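Local coordinates for histidine-containing phosphotransfer protein 2 (Oryza sativa, PDB 1YVI) that relays phosphoryl groups between cytokinin sensor histidine kinases and response regulators in a His-to-Asp phosphorelay, as a positive regulator of cytokinin signalling, at residues D53-I58 with D123-R128; Q81-S86 with K93-C98. All coordinates share one frame; numbering follows the deposited sequence.

How the contacts relate
The chain starts with helices 2-19 and 25-34 and then enters helix 42-65, which carries the first half of contact 1. Its partner segment on helix 110-142 comes 65 residues later, so contact 1 closes a long loop. Within that loop the chain forms helices 72-89 and 92-106, and contact 2 closes the short turn between them; the two contacts nest and do not cross. Together they join the four helices of the HPt bundle: contact 1 ties the first of these to the last, contact 2 the two between. Their centres lie about 10 Å apart, and they meet where Ala-54 packs on Leu-82 and Asp-123 probably hydrogen-bonds Thr-97.

Contact 1: residues D53-I58 with D123-R128; sequences DADRII and DFYDLR
Ala-54 and Ile-58 of helix 42-65 meet Phe-124 of helix 110-142 inside the antiparallel four-helix bundle of the HPt domain. The two helix segments run nearly antiparallel, at 161°, with axes 11.5 Å apart, a wide spacing bridged largely by the phenyl ring. First along 53-58, the Ala-54 methyl carbon CB lies 3.5 Å from Phe-124 CE1; Ala-54 also touches Leu-82 of helix 72-89. Phe-124 reaches across because its CG is anti to the backbone N (chi1 172°), and an alanine here would probably open a gap between Ala-54 and Ile-58 and cost both their apolar partner across this contact. Next, Asp-55 extends its carboxylate to the more exposed margin, where Asp-55 OD1 and Tyr-125 OH stand 4.0 Å apart and two waters join them. The first donates to Asp-55 OD1 at 2.6 Å and the second donates more weakly to the same oxygen; each water is also hydrogen-bonded to Tyr-125 OH, at 3.2 Å. The Tyr-125 ring is turned 75° from the carboxylate plane, and Phe-124 CD2 stands over the centre of one of its faces. One turn beyond Ala-54, Ile-58 sets CD1 3.9 Å from Phe-124 CD2, approaching the phenyl ring obliquely near its root.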
loop_
_atom_site.group_PDB
_atom_site.type_symbol
_atom_site.label_atom_id
_atom_site.label_comp_id
_atom_site.label_asym_id
_atom_site.label_seq_id
_atom_site.Cartn_x
_atom_site.Cartn_y
_atom_site.Cartn_z
ATOM N N ASP A 53 8.454 0.917 -2.183
ATOM C CA ASP A 53 8.444 -0.356 -2.926
ATOM C C ASP A 53 7.235 -0.486 -3.820
ATOM O O ASP A 53 7.349 -0.996 -4.921
ATOM C CB ASP A 53 8.308 -1.572 -1.972
ATOM C CG ASP A 53 9.613 -2.044 -1.445
ATOM O OD1 ASP A 53 10.648 -1.563 -1.964
ATOM O OD2 ASP A 53 9.613 -2.875 -0.481
ATOM N N ALA A 54 6.055 -0.147 -3.300
ATOM C CA ALA A 54 4.807 -0.208 -4.107
ATOM C C ALA A 54 4.906 0.708 -5.282
ATOM O O ALA A 54 4.569 0.336 -6.375
ATOM C CB ALA A 54 3.593 0.196 -3.273
ATOM N N ASP A 55 5.345 1.935 -5.042
ATOM C CA ASP A 55 5.507 2.892 -6.125
ATOM C C ASP A 55 6.479 2.367 -7.210
ATOM O O ASP A 55 6.225 2.489 -8.421
ATOM C CB ASP A 55 6.030 4.209 -5.558
ATOM C CG ASP A 55 6.460 5.165 -6.662
ATOM O OD1 ASP A 55 5.573 5.720 -7.324
ATOM O OD2 ASP A 55 7.678 5.282 -6.907
ATOM N N ARG A 56 7.570 1.773 -6.776
ATOM C CA ARG A 56 8.533 1.142 -7.687
ATOM C C ARG A 56 7.899 0.017 -8.493
ATOM O O ARG A 56 8.132 -0.122 -9.725
ATOM C CB ARG A 56 9.716 0.562 -6.886
ATOM C CG ARG A 56 10.780 -0.024 -7.746
ATOM C CD ARG A 56 11.900 -0.677 -6.962
ATOM N NE ARG A 56 11.402 -1.550 -5.897
ATOM C CZ ARG A 56 11.095 -2.831 -6.057
ATOM N NH1 ARG A 56 11.221 -3.437 -7.240
ATOM N NH2 ARG A 56 10.659 -3.506 -5.022
ATOM N N ILE A 57 7.155 -0.856 -7.826
ATOM C CA ILE A 57 6.543 -1.981 -8.532
ATOM C C ILE A 57 5.445 -1.531 -9.505
ATOM O O ILE A 57 5.288 -2.105 -10.568
ATOM C CB ILE A 57 5.939 -3.009 -7.509
ATOM C CG1 ILE A 57 7.042 -3.747 -6.765
ATOM C CG2 ILE A 57 5.051 -4.085 -8.225
ATOM C CD1 ILE A 57 6.581 -4.278 -5.393
ATOM N N ILE A 58 4.591 -0.623 -9.064
ATOM C CA ILE A 58 3.550 -0.069 -9.961
ATOM C C ILE A 58 4.235 0.458 -11.236
ATOM O O ILE A 58 3.809 0.164 -12.362
ATOM C CB ILE A 58 2.763 1.065 -9.262
ATOM C CG1 ILE A 58 1.862 0.437 -8.169
ATOM C CG2 ILE A 58 1.995 1.948 -10.323
ATOM C CD1 ILE A 58 1.178 1.396 -7.221
ATOM N N ASP A 123 -6.181 2.889 -5.168
ATOM C CA ASP A 123 -6.124 2.342 -3.792
ATOM C C ASP A 123 -4.796 2.665 -3.106
ATOM O O ASP A 123 -4.776 2.970 -1.926
ATOM C CB ASP A 123 -6.320 0.810 -3.827
ATOM C CG ASP A 123 -7.796 0.405 -4.156
ATOM O OD1 ASP A 123 -8.769 1.127 -3.802
ATOM O OD2 ASP A 123 -7.951 -0.658 -4.737
ATOM N N PHE A 124 -3.691 2.619 -3.860
ATOM C CA PHE A 124 -2.383 2.966 -3.292
ATOM C C PHE A 124 -2.349 4.443 -2.883
ATOM O O PHE A 124 -1.843 4.795 -1.806
ATOM C CB PHE A 124 -1.262 2.675 -4.309
ATOM C CG PHE A 124 0.075 3.178 -3.881
ATOM C CD1 PHE A 124 0.675 2.662 -2.725
ATOM C CD2 PHE A 124 0.709 4.183 -4.575
ATOM C CE1 PHE A 124 1.919 3.138 -2.299
ATOM C CE2 PHE A 124 1.940 4.687 -4.142
ATOM C CZ PHE A 124 2.540 4.146 -3.015
ATOM N N TYR A 125 -2.828 5.329 -3.751
ATOM C CA TYR A 125 -2.778 6.762 -3.409
ATOM C C TYR A 125 -3.694 7.153 -2.265
ATOM O O TYR A 125 -3.371 8.111 -1.532
ATOM C CB TYR A 125 -2.966 7.670 -4.667
ATOM C CG TYR A 125 -1.664 7.648 -5.478
ATOM C CD1 TYR A 125 -0.517 8.324 -4.992
ATOM C CD2 TYR A 125 -1.548 6.898 -6.659
ATOM C CE1 TYR A 125 0.717 8.301 -5.678
ATOM C CE2 TYR A 125 -0.263 6.851 -7.374
ATOM C CZ TYR A 125 0.829 7.546 -6.866
ATOM O OH TYR A 125 2.040 7.522 -7.518
ATOM N N ASP A 126 -4.856 6.499 -2.153
ATOM C CA ASP A 126 -5.741 6.721 -0.984
ATOM C C ASP A 126 -4.999 6.360 0.276
ATOM O O ASP A 126 -5.041 7.103 1.250
ATOM C CB ASP A 126 -6.954 5.786 -0.961
ATOM C CG ASP A 126 -8.117 6.264 -1.836
ATOM O OD1 ASP A 126 -8.061 7.405 -2.346
ATOM O OD2 ASP A 126 -9.047 5.450 -2.033
ATOM N N LEU A 127 -4.377 5.182 0.302
ATOM C CA LEU A 127 -3.671 4.819 1.532
ATOM C C LEU A 127 -2.385 5.655 1.709
ATOM O O LEU A 127 -2.017 6.033 2.839
ATOM C CB LEU A 127 -3.342 3.312 1.549
ATOM C CG LEU A 127 -2.737 2.724 2.819
ATOM C CD1 LEU A 127 -3.685 2.875 4.013
ATOM C CD2 LEU A 127 -2.536 1.248 2.604
ATOM N N ARG A 128 -1.661 5.921 0.615
ATOM C CA ARG A 128 -0.413 6.727 0.741
ATOM C C ARG A 128 -0.706 8.090 1.396
ATOM O O ARG A 128 0.074 8.628 2.199
ATOM C CB ARG A 128 0.218 6.985 -0.647
ATOM C CG ARG A 128 1.567 7.686 -0.486
ATOM C CD ARG A 128 2.299 7.805 -1.845
ATOM N NE ARG A 128 3.710 8.180 -1.627
ATOM C CZ ARG A 128 4.177 9.402 -1.395
ATOM N NH1 ARG A 128 3.386 10.474 -1.298
ATOM N NH2 ARG A 128 5.474 9.546 -1.214
HETATM O O HOH W 1 3.430 4.783 -8.460
HETATM O O HOH W 2 4.328 7.677 -5.239
#

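Contact 2: residues Q81-S86 with K93-C98; sequences QLKGSS and KVKFTC
Leu-82, Val-94 and Cys-98 form the apolar part of the contact between helices 72-89 and 92-106. Leu-82 CG sits 3.8 Å from Cys-98 SG and 4.0 Å from Val-94 CG1, its side chain crossing that of Val-94 at about a right angle. Leu-82 also touches Ala-54 of helix 42-65 and Val-120 of helix 110-142, so it packs against all three other helices of the bundle. Cys-98 also places CB 3.7 Å from Lys-83 CB, close against the opposing helix.

The aliphatic stems of two lysines add a second set of contacts. Lys-83 CG and Lys-95 CG meet at 3.8 Å, and beyond them the chains bend. The like-charged Lys-83 NZ and Lys-95 NZ end 6.5 Å apart.

Ser-86 makes its hydrogen bond within its own helix. Its OG, anti to the carbonyl carbon (chi1 -62°) and so beside the backbone N, swings back to the preceding turn, where Ser-86 OG donates to Leu-82 O at 2.7 Å; Ser-86 N reaches the same oxygen from the opposite face of the carbonyl plane. The bond gives the buried hydroxyl a partner. Ser-86 OG is also pressed close to Val-94, 3.1 Å from Val-94 CG1.

With segment axes 8.2 Å apart at 154°, the pair is a closely packed antiparallel helical hairpin. Such hairpins build the HPt four-helix bundle, and helix 72-89 carries His-80, the predicted phosphorylation site.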
loop_
_atom_site.group_PDB
_atom_site.type_symbol
_atom_site.label_atom_id
_atom_site.label_comp_id
_atom_site.label_asym_id
_atom_site.label_seq_id
_atom_site.Cartn_x
_atom_site.Cartn_y
_atom_site.Cartn_z
ATOM N N GLN A 81 3.939 -9.925 -6.139
ATOM C CA GLN A 81 4.813 -9.263 -5.153
ATOM C C GLN A 81 4.070 -8.146 -4.442
ATOM O O GLN A 81 4.232 -7.999 -3.242
ATOM C CB GLN A 81 6.012 -8.595 -5.809
ATOM C CG GLN A 81 7.047 -9.474 -6.247
ATOM C CD GLN A 81 8.400 -8.747 -6.356
ATOM O OE1 GLN A 81 9.443 -9.387 -6.259
ATOM N NE2 GLN A 81 8.382 -7.438 -6.589
ATOM N N LEU A 82 3.367 -7.295 -5.200
ATOM C CA LEU A 82 2.684 -6.148 -4.590
ATOM C C LEU A 82 1.572 -6.668 -3.661
ATOM O O LEU A 82 1.324 -6.088 -2.641
ATOM C CB LEU A 82 2.080 -5.226 -5.661
ATOM C CG LEU A 82 1.352 -3.974 -5.176
ATOM C CD1 LEU A 82 2.233 -3.149 -4.233
ATOM C CD2 LEU A 82 0.920 -3.148 -6.393
ATOM N N LYS A 83 0.888 -7.734 -4.076
ATOM C CA LYS A 83 -0.142 -8.370 -3.276
ATOM C C LYS A 83 0.418 -8.797 -1.930
ATOM O O LYS A 83 -0.189 -8.542 -0.886
ATOM C CB LYS A 83 -0.659 -9.617 -3.964
ATOM C CG LYS A 83 -1.912 -10.104 -3.281
ATOM C CD LYS A 83 -2.189 -11.524 -3.594
ATOM C CE LYS A 83 -1.585 -12.437 -2.595
ATOM N NZ LYS A 83 -2.631 -12.823 -1.613
ATOM N N GLY A 84 1.563 -9.480 -1.966
ATOM C CA GLY A 84 2.262 -9.875 -0.744
ATOM C C GLY A 84 2.761 -8.731 0.123
ATOM O O GLY A 84 2.569 -8.779 1.336
ATOM N N SER A 85 3.423 -7.707 -0.438
ATOM C CA SER A 85 3.809 -6.577 0.385
ATOM C C SER A 85 2.625 -5.788 0.968
ATOM O O SER A 85 2.687 -5.301 2.121
ATOM C CB SER A 85 4.813 -5.629 -0.307
ATOM O OG SER A 85 4.181 -4.973 -1.391
ATOM N N SER A 86 1.565 -5.641 0.171
ATOM C CA SER A 86 0.365 -4.986 0.630
ATOM C C SER A 86 -0.249 -5.817 1.768
ATOM O O SER A 86 -0.642 -5.247 2.774
ATOM C CB SER A 86 -0.663 -4.846 -0.532
ATOM O OG SER A 86 -0.035 -4.029 -1.523
ATOM N N LYS A 93 -7.001 -3.178 0.503
ATOM C CA LYS A 93 -7.678 -2.841 -0.787
ATOM C C LYS A 93 -6.692 -2.997 -1.947
ATOM O O LYS A 93 -7.039 -3.470 -3.006
ATOM C CB LYS A 93 -8.262 -1.409 -0.720
ATOM C CG LYS A 93 -9.457 -1.297 0.319
ATOM C CD LYS A 93 -10.062 0.037 0.288
ATOM C CE LYS A 93 -11.085 0.217 -0.840
ATOM N NZ LYS A 93 -11.489 1.678 -0.773
ATOM N N VAL A 94 -5.439 -2.592 -1.741
ATOM C CA VAL A 94 -4.438 -2.814 -2.779
ATOM C C VAL A 94 -4.344 -4.340 -2.971
ATOM O O VAL A 94 -4.315 -4.850 -4.080
ATOM C CB VAL A 94 -3.081 -2.209 -2.361
ATOM C CG1 VAL A 94 -1.969 -2.523 -3.374
ATOM C CG2 VAL A 94 -3.223 -0.691 -2.135
ATOM N N LYS A 95 -4.282 -5.072 -1.861
ATOM C CA LYS A 95 -4.188 -6.532 -1.944
ATOM C C LYS A 95 -5.355 -7.125 -2.762
ATOM O O LYS A 95 -5.129 -7.980 -3.625
ATOM C CB LYS A 95 -4.122 -7.145 -0.501
ATOM C CG LYS A 95 -4.102 -8.645 -0.523
ATOM C CD LYS A 95 -4.313 -9.254 0.853
ATOM C CE LYS A 95 -5.764 -9.105 1.289
ATOM N NZ LYS A 95 -5.903 -9.339 2.762
ATOM N N PHE A 96 -6.600 -6.742 -2.473
ATOM C CA PHE A 96 -7.714 -7.359 -3.196
ATOM C C PHE A 96 -7.722 -7.011 -4.665
ATOM O O PHE A 96 -8.053 -7.866 -5.485
ATOM C CB PHE A 96 -9.076 -7.063 -2.570
ATOM C CG PHE A 96 -9.191 -7.549 -1.175
ATOM C CD1 PHE A 96 -8.749 -8.798 -0.854
ATOM C CD2 PHE A 96 -9.693 -6.735 -0.184
ATOM C CE1 PHE A 96 -8.813 -9.253 0.464
ATOM C CE2 PHE A 96 -9.763 -7.198 1.113
ATOM C CZ PHE A 96 -9.321 -8.445 1.420
ATOM N N THR A 97 -7.287 -5.801 -4.993
ATOM C CA THR A 97 -7.188 -5.379 -6.429
ATOM C C THR A 97 -6.151 -6.232 -7.158
ATOM O O THR A 97 -6.403 -6.713 -8.272
ATOM C CB THR A 97 -6.903 -3.896 -6.486
ATOM O OG1 THR A 97 -8.006 -3.201 -5.858
ATOM C CG2 THR A 97 -6.764 -3.436 -7.942
ATOM N N CYS A 98 -5.000 -6.475 -6.509
ATOM C CA CYS A 98 -3.958 -7.401 -7.074
ATOM C C CYS A 98 -4.477 -8.825 -7.348
ATOM O O CYS A 98 -4.096 -9.473 -8.329
ATOM C CB CYS A 98 -2.723 -7.491 -6.127
ATOM S SG CYS A 98 -1.827 -5.896 -6.166
#